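Local structure of carbonic anhydrase (Neosartorya fumigata, 6LAC) at residues 32-37 with 58-63. The protein probably catalyses the reversible hydration of carbon dioxide to hydrogencarbonate and a proton, using one zinc ion per subunit. The protein carries 1 engineered substitution. Sequence-based numbering, arbitrary orientation.
With ZN (zinc ion), chain C.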
ATOM      1  N   ILE A  32       4.752  -1.120   6.595  1.00  8.72           N
ATOM      2  CA  ILE A  32       4.684  -2.050   5.446  1.00  9.41           C
ATOM      3  C   ILE A  32       3.721  -3.146   5.804  1.00  9.81           C
ATOM      4  O   ILE A  32       4.002  -3.930   6.703  1.00 10.60           O
ATOM      5  CB  ILE A  32       6.045  -2.584   5.072  1.00  9.89           C
ATOM      6  CG1 ILE A  32       6.979  -1.437   4.698  1.00 10.78           C
ATOM      7  CG2 ILE A  32       5.944  -3.612   3.960  1.00 10.83           C
ATOM      8  CD1 ILE A  32       8.449  -1.805   4.646  1.00 12.05           C
ATOM      9  N   GLY A  33       2.574  -3.171   5.160  1.00  9.28           N
ATOM     10  CA  GLY A  33       1.504  -4.127   5.408  1.00  9.74           C
ATOM     11  C   GLY A  33       1.140  -4.816   4.111  1.00  9.82           C
ATOM     12  O   GLY A  33       1.645  -4.544   3.009  1.00  9.62           O
ATOM     13  N   CYS A  34       0.219  -5.756   4.231  1.00 10.19           N
ATOM     14  CA  CYS A  34      -0.249  -6.605   3.101  1.00  9.10           C
ATOM     15  C   CYS A  34      -1.582  -6.117   2.535  1.00  8.43           C
ATOM     16  O   CYS A  34      -2.515  -5.738   3.252  1.00  8.95           O
ATOM     17  CB  CYS A  34      -0.400  -8.042   3.537  1.00  9.40           C
ATOM     18  SG  CYS A  34      -0.928  -9.135   2.182  1.00  9.75           S
ATOM     19  N   SER A  35      -1.644  -6.136   1.209  1.00  8.76           N
ATOM     20  CA  SER A  35      -2.852  -5.739   0.457  1.00  9.20           C
ATOM     21  C   SER A  35      -4.121  -6.497   0.862  1.00  8.84           C
ATOM     22  O   SER A  35      -5.196  -5.886   0.706  1.00  9.61           O
ATOM     23  CB  SER A  35      -2.594  -5.913  -0.988  1.00  9.75           C
ATOM     24  OG  SER A  35      -1.526  -5.070  -1.428  1.00 10.51           O
ATOM     25  N   ASP A  36      -4.039  -7.754   1.316  1.00  9.59           N
ATOM     26  CA  ASP A  36      -5.306  -8.475   1.676  1.00 10.19           C
ATOM     27  C   ASP A  36      -5.533  -8.456   3.177  1.00 10.33           C
ATOM     28  O   ASP A  36      -6.404  -9.202   3.650  1.00 11.65           O
ATOM     29  CB  ASP A  36      -5.380  -9.872   1.057  1.00 10.01           C
ATOM     30  CG  ASP A  36      -4.378 -10.861   1.625  1.00 10.18           C
ATOM     31  OD1 ASP A  36      -3.803 -10.609   2.720  1.00 10.89           O
ATOM     32  OD2 ASP A  36      -4.185 -11.932   1.052  1.00 12.93           O
ATOM     33  N   SER A  37      -4.942  -7.548   3.945  1.00  9.67           N
ATOM     34  CA  SER A  37      -5.141  -7.546   5.413  1.00 10.37           C
ATOM     35  C   SER A  37      -6.650  -7.448   5.670  1.00 10.72           C
ATOM     36  O   SER A  37      -7.157  -8.143   6.547  1.00 12.27           O
ATOM     37  CB  SER A  37      -4.323  -6.487   6.035  1.00 10.15           C
ATOM     38  OG  SER A  37      -4.461  -6.489   7.442  1.00 11.48           O
ATOM     39  N   LEU A  58       1.841  -6.725  -1.907  1.00 10.66           N
ATOM     40  CA  LEU A  58       1.609  -8.179  -1.870  1.00 10.49           C
ATOM     41  C   LEU A  58       2.423  -8.809  -0.749  1.00  9.83           C
ATOM     42  O   LEU A  58       3.652  -8.716  -0.764  1.00 10.93           O
ATOM     43  CB  LEU A  58       2.017  -8.806  -3.193  1.00 11.60           C
ATOM     44  CG  LEU A  58       1.243  -8.374  -4.436  1.00 12.12           C
ATOM     45  CD1 LEU A  58       1.903  -8.939  -5.681  1.00 14.05           C
ATOM     46  CD2 LEU A  58      -0.209  -8.824  -4.326  1.00 15.16           C
ATOM     47  N   GLY A  59       1.765  -9.495   0.151  1.00  9.26           N
ATOM     48  CA  GLY A  59       2.456 -10.281   1.188  1.00 10.50           C
ATOM     49  C   GLY A  59       3.241  -9.442   2.177  1.00 10.97           C
ATOM     50  O   GLY A  59       4.061 -10.030   2.895  1.00 11.13           O
ATOM     51  N   ASN A  60       3.025  -8.148   2.272  1.00 10.05           N
ATOM     52  CA  ASN A  60       3.835  -7.255   3.147  1.00  9.42           C
ATOM     53  C   ASN A  60       5.299  -7.534   2.882  1.00 11.30           C
ATOM     54  O   ASN A  60       6.125  -7.611   3.836  1.00 11.49           O
ATOM     55  CB  ASN A  60       3.466  -7.321   4.632  1.00  9.36           C
ATOM     56  CG  ASN A  60       3.342  -8.699   5.232  1.00  9.35           C
ATOM     57  OD1 ASN A  60       2.248  -9.277   5.233  1.00  9.98           O
ATOM     58  ND2 ASN A  60       4.408  -9.215   5.847  1.00  9.70           N
ATOM     59  N   MET A  61       5.679  -7.654   1.622  1.00 11.22           N
ATOM     60  CA  MET A  61       7.058  -7.887   1.188  1.00 12.02           C
ATOM     61  C   MET A  61       7.675  -6.647   0.596  1.00 13.53           C
ATOM     62  O   MET A  61       6.982  -5.757   0.117  1.00 14.86           O
ATOM     63  CB  MET A  61       7.133  -9.018   0.151  1.00 13.01           C
ATOM     64  CG  MET A  61       6.605 -10.342   0.659  1.00 13.43           C
ATOM     65  SD  MET A  61       7.003 -11.570  -0.589  1.00 18.00           S
ATOM     66  CE  MET A  61       6.010 -12.906   0.049  1.00 22.87           C
ATOM     67  N   MET A  62       8.975  -6.568   0.770  1.00 14.23           N
ATOM     68  CA  MET A  62       9.826  -5.636   0.004  1.00 14.59           C
ATOM     69  C   MET A  62      10.766  -6.492  -0.839  1.00 14.33           C
ATOM     70  O   MET A  62      11.523  -7.347  -0.323  1.00 16.61           O
ATOM     71  CB  MET A  62      10.620  -4.751   0.955  1.00 16.02           C
ATOM     72  CG  MET A  62       9.720  -3.946   1.840  1.00 16.91           C
ATOM     73  SD  MET A  62       8.972  -2.605   0.949  1.00 19.18           S
ATOM     74  CE  MET A  62      10.318  -1.436   1.237  1.00 18.14           C
ATOM     75  N   VAL A  63      10.703  -6.300  -2.132  1.00 15.25           N
ATOM     76  CA  VAL A  63      11.451  -7.146  -3.105  1.00 16.62           C
ATOM     77  C   VAL A  63      12.385  -6.224  -3.883  1.00 17.68           C
ATOM     78  O   VAL A  63      12.361  -4.976  -3.703  1.00 18.19           O
ATOM     79  CB  VAL A  63      10.457  -7.908  -4.002  1.00 17.78           C
ATOM     80  CG1 VAL A  63       9.498  -8.775  -3.197  1.00 20.22           C
ATOM     81  CG2 VAL A  63       9.702  -6.979  -4.923  1.00 18.04           C
TER
HETATM   82 ZN    ZN C 201      -1.986 -10.737   3.358  1.00 10.25          ZN
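Zinc is held here by two residues of 32-37: Cys34 lies on strand 29-34, and a type I turn runs from Cys34 to Ser37. Cys34 SG, anti to its backbone N (chi1 -178°), binds ZN at 2.2 Å, and Asp36 OD1 binds the same ion at 1.9 Å. Asp36 N donates to Cys34 SG over 3.5 Å, nearly straight at 167°, a bond that would stabilise thiolate charge. His89 and Cys92 complete the closed Cys-Asp-His-Cys site of this beta-class carbonic anhydrase.

Packing is tightest where Asn60 CB and CA-H lie on the Gly33-Cys34 backbone. The CB is 3.5 Å from Gly33 C, Asn60 OD1 comes 3.4 Å from Cys34 CB, and the CA-H points at Gly33 O. Cys34 SG also approaches Gly59 N to 3.4 Å, without a hydrogen bond. Gly59 and Asn60 both have positive phi, which glycine and asparagine tolerate well; a CB on Gly59 would also be crowded by Met61 CE. No hydrogen bond joins 32-37 to 58-63, and the buried Asn60 O has no partner.

The contact is looser toward partly exposed Met62, whose chain, bent at chi2 and chi3, crosses Ile32 at about a right angle; Ile32 CD1 meets Met62 CG and SD, each at 3.8 Å. At the other end Ser35 OG is hydrogen-bonded to Glu54 O of the second subunit.

Strand 29-34 lies between strands 83-89 and 52-57. Loop 58-63 leads toward helix 66-77, with helix 127-148 touching Asn60 and Met61, and helix 107-117 touching Leu58, Met61 and Val63.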